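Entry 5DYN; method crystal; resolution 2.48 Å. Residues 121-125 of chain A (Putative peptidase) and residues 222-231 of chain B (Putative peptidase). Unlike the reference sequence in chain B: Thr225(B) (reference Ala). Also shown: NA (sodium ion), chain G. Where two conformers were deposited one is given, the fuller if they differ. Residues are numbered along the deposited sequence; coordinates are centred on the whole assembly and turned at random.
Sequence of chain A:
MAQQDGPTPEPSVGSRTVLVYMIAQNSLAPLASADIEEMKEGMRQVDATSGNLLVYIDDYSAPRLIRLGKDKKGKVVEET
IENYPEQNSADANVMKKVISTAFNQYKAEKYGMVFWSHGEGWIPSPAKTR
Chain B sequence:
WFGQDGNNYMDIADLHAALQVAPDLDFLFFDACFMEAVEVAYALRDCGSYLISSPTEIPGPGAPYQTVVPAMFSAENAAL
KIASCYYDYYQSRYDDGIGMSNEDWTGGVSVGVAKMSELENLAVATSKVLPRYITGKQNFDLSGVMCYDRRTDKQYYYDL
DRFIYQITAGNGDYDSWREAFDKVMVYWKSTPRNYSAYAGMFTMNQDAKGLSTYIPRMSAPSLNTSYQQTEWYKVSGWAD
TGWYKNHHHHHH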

# COMPACT_ATOMS: atom_id res chain seq x y z
N GLY A 121 -3.78 -1.95 6.54
CA GLY A 121 -2.70 -2.91 6.64
C GLY A 121 -3.12 -4.37 6.61
O GLY A 121 -3.92 -4.78 5.76
N TRP A 122 -2.58 -5.15 7.54
CA TRP A 122 -2.86 -6.58 7.63
C TRP A 122 -4.15 -6.88 8.37
O TRP A 122 -4.67 -8.00 8.29
CB TRP A 122 -1.70 -7.30 8.33
CG TRP A 122 -1.55 -6.88 9.76
CD1 TRP A 122 -0.79 -5.85 10.24
CD2 TRP A 122 -2.18 -7.47 10.91
NE1 TRP A 122 -0.91 -5.76 11.60
CE2 TRP A 122 -1.76 -6.74 12.04
CE3 TRP A 122 -3.07 -8.54 11.08
CZ2 TRP A 122 -2.18 -7.06 13.33
CZ3 TRP A 122 -3.49 -8.85 12.36
CH2 TRP A 122 -3.05 -8.11 13.47
N ILE A 123 -4.64 -5.89 9.12
CA ILE A 123 -5.79 -6.04 10.02
C ILE A 123 -6.95 -6.82 9.39
O ILE A 123 -7.33 -6.56 8.26
CB ILE A 123 -6.32 -4.66 10.46
CG1 ILE A 123 -5.23 -3.88 11.22
CG2 ILE A 123 -7.56 -4.80 11.33
CD1 ILE A 123 -4.86 -4.50 12.54
N PRO A 124 -7.48 -7.81 10.13
CA PRO A 124 -8.62 -8.60 9.64
C PRO A 124 -9.85 -7.73 9.36
O PRO A 124 -9.96 -6.63 9.90
CB PRO A 124 -8.90 -9.56 10.80
CG PRO A 124 -7.61 -9.66 11.54
CD PRO A 124 -6.99 -8.30 11.43
N SER A 125 -10.75 -8.22 8.52
CA SER A 125 -11.99 -7.51 8.23
C SER A 125 -12.79 -7.32 9.52
O SER A 125 -12.88 -8.23 10.34
CB SER A 125 -12.81 -8.28 7.20
OG SER A 125 -14.09 -7.70 7.02
N SER B 222 -7.45 -10.11 21.48
CA SER B 222 -8.10 -10.60 20.27
C SER B 222 -7.28 -10.26 19.03
O SER B 222 -7.21 -11.05 18.08
CB SER B 222 -9.50 -10.02 20.16
OG SER B 222 -10.16 -10.52 19.01
N LEU B 223 -6.65 -9.08 19.03
CA LEU B 223 -5.84 -8.65 17.90
C LEU B 223 -4.48 -9.34 17.90
O LEU B 223 -3.91 -9.61 16.84
CB LEU B 223 -5.66 -7.13 17.92
CG LEU B 223 -5.06 -6.49 16.66
CD1 LEU B 223 -5.91 -6.78 15.43
CD2 LEU B 223 -4.90 -4.99 16.85
N ASN B 224 -3.96 -9.63 19.09
CA ASN B 224 -2.74 -10.42 19.22
C ASN B 224 -2.96 -11.82 18.65
O ASN B 224 -2.06 -12.41 18.04
CB ASN B 224 -2.29 -10.51 20.68
CG ASN B 224 -2.08 -9.15 21.31
OD1 ASN B 224 -1.78 -8.17 20.62
ND2 ASN B 224 -2.23 -9.08 22.63
N THR B 225 -4.16 -12.35 18.87
CA THR B 225 -4.56 -13.64 18.34
C THR B 225 -4.67 -13.58 16.82
O THR B 225 -4.19 -14.46 16.12
CB THR B 225 -5.91 -14.10 18.94
OG1 THR B 225 -5.76 -14.29 20.36
CG2 THR B 225 -6.37 -15.40 18.31
N SER B 226 -5.31 -12.52 16.32
CA SER B 226 -5.47 -12.33 14.88
C SER B 226 -4.13 -12.24 14.16
O SER B 226 -3.99 -12.69 13.03
CB SER B 226 -6.27 -11.06 14.60
OG SER B 226 -7.56 -11.12 15.18
N TYR B 227 -3.13 -11.67 14.83
CA TYR B 227 -1.81 -11.49 14.25
C TYR B 227 -1.13 -12.84 14.01
O TYR B 227 -0.24 -12.95 13.17
CB TYR B 227 -0.94 -10.61 15.15
CG TYR B 227 0.33 -10.12 14.50
CD1 TYR B 227 0.29 -9.35 13.34
CD2 TYR B 227 1.58 -10.41 15.04
CE1 TYR B 227 1.44 -8.90 12.74
CE2 TYR B 227 2.74 -9.95 14.45
CZ TYR B 227 2.67 -9.20 13.30
OH TYR B 227 3.81 -8.73 12.70
N GLN B 228 -1.56 -13.86 14.74
CA GLN B 228 -1.02 -15.20 14.56
C GLN B 228 -1.48 -15.83 13.24
O GLN B 228 -1.03 -16.91 12.87
CB GLN B 228 -1.41 -16.11 15.73
CG GLN B 228 -1.02 -15.56 17.08
CD GLN B 228 -1.31 -16.54 18.20
OE1 GLN B 228 -2.29 -16.38 18.93
NE2 GLN B 228 -0.46 -17.54 18.35
N GLN B 229 -2.37 -15.13 12.54
CA GLN B 229 -2.88 -15.61 11.26
C GLN B 229 -2.06 -15.10 10.09
O GLN B 229 -2.11 -15.65 8.99
CB GLN B 229 -4.34 -15.20 11.09
CG GLN B 229 -5.24 -15.62 12.24
CD GLN B 229 -6.66 -15.13 12.08
OE1 GLN B 229 -7.00 -14.49 11.09
NE2 GLN B 229 -7.51 -15.45 13.06
N THR B 230 -1.30 -14.03 10.32
CA THR B 230 -0.46 -13.48 9.26
C THR B 230 0.70 -14.44 8.96
O THR B 230 1.17 -15.14 9.86
CB THR B 230 0.10 -12.09 9.63
OG1 THR B 230 1.01 -12.20 10.73
CG2 THR B 230 -1.02 -11.15 10.01
N GLU B 231 1.13 -14.47 7.71
CA GLU B 231 2.24 -15.34 7.32
C GLU B 231 3.57 -14.79 7.85
O GLU B 231 4.51 -15.54 8.08
CB GLU B 231 2.29 -15.49 5.80
CG GLU B 231 0.99 -15.98 5.18
CD GLU B 231 0.55 -17.34 5.71
OE1 GLU B 231 1.43 -18.14 6.09
OE2 GLU B 231 -0.67 -17.60 5.74
NA NA G . 6.46 -7.99 12.98

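Trp122(A) carries the largest share of this contact, and no hydrogen bond crosses it. Trp122(A) gives up 105 Å² to the chain B stretch, out of 309 Å² buried on both sides together, and it touches four of the chain B residues: Leu223(B), Ser226(B), Tyr227(B) and Thr230(B). Its CA-to-CB bond points toward chain B, and chi1 of 65° (p) with chi2 of -90° sets the ring among those side chains.

The backbones differ in kind. Chain A runs here without regular helix or strand, whereas chain B enters in a helix begun earlier; a type I turn spans Tyr227(B) to Thr230(B). Backbone bonds such as Ser226(B) N to Ser222(B) O and Tyr227(B) N to Leu223(B) O, both 3.0 Å, document the helix; within the turn, Thr230(B) N reaches Tyr227(B) O at 3.2 Å. The nearest CA atoms across the contact are 7.5 Å apart for Trp122(A) and Thr230(B) and 7.2 Å apart for Pro124(A) and Ser226(B). At such separations side chains fill the space between the backbones. As chain A advances from Trp122(A) to Pro124(A), its nearest partner moves back from Thr230(B) to Ser226(B), so the two segments run in opposing directions.

The clearest specific geometry is aromatic. The edge of Tyr227(B) approaches the face of Trp122(A), with 4.8 Å between the tyrosine centroid and that of the six-membered indole ring and 60° between the planes. Trp122(A) CZ2 and Tyr227(B) CD1 come within 3.4 Å. This arrangement sets the weakly positive C-H edge of one ring against the electron-rich face of the other. The same tyrosine binds sodium through its hydroxyl, with Tyr227(B) OH 2.8 Å from NA; three further ligand atoms come from elsewhere in the structure.

Around the rest of the indole the contacts are oblique and governed by shape. Trp122(A) CE3 lies 3.5 Å from Thr230(B) CG2, so the threonine offers its methyl group to the ring while its hydroxyl is used within chain B: Thr230(B) OG1 donates to Tyr227(B) O at 2.8 Å, and it also caps a backbone nitrogen just beyond the stretch. Trp122(A) CH2 meets Leu223(B) CD1 at 3.7 Å.

That leucine methyl also joins the indole to the following residues. Although the CA-to-CB bond of Ile123(A) points away, its side chain comes nearer at its end, bringing Ile123(A) CD1 to 3.8 Å from Leu223(B) CD1. Pro124(A) CD is looser, 4.4 Å from the same Leu223(B) CD1. The proline packs more closely through Pro124(A) CG, 3.6 Å from Ser226(B) CB. Ser226(B) CB is the closest atom of that serine, while Ser226(B) OG donates to Ser222(B) O at 2.9 Å. The serine and threonine hydroxyls bond inside chain B, and apolar and aromatic packing make up the contact between the chains.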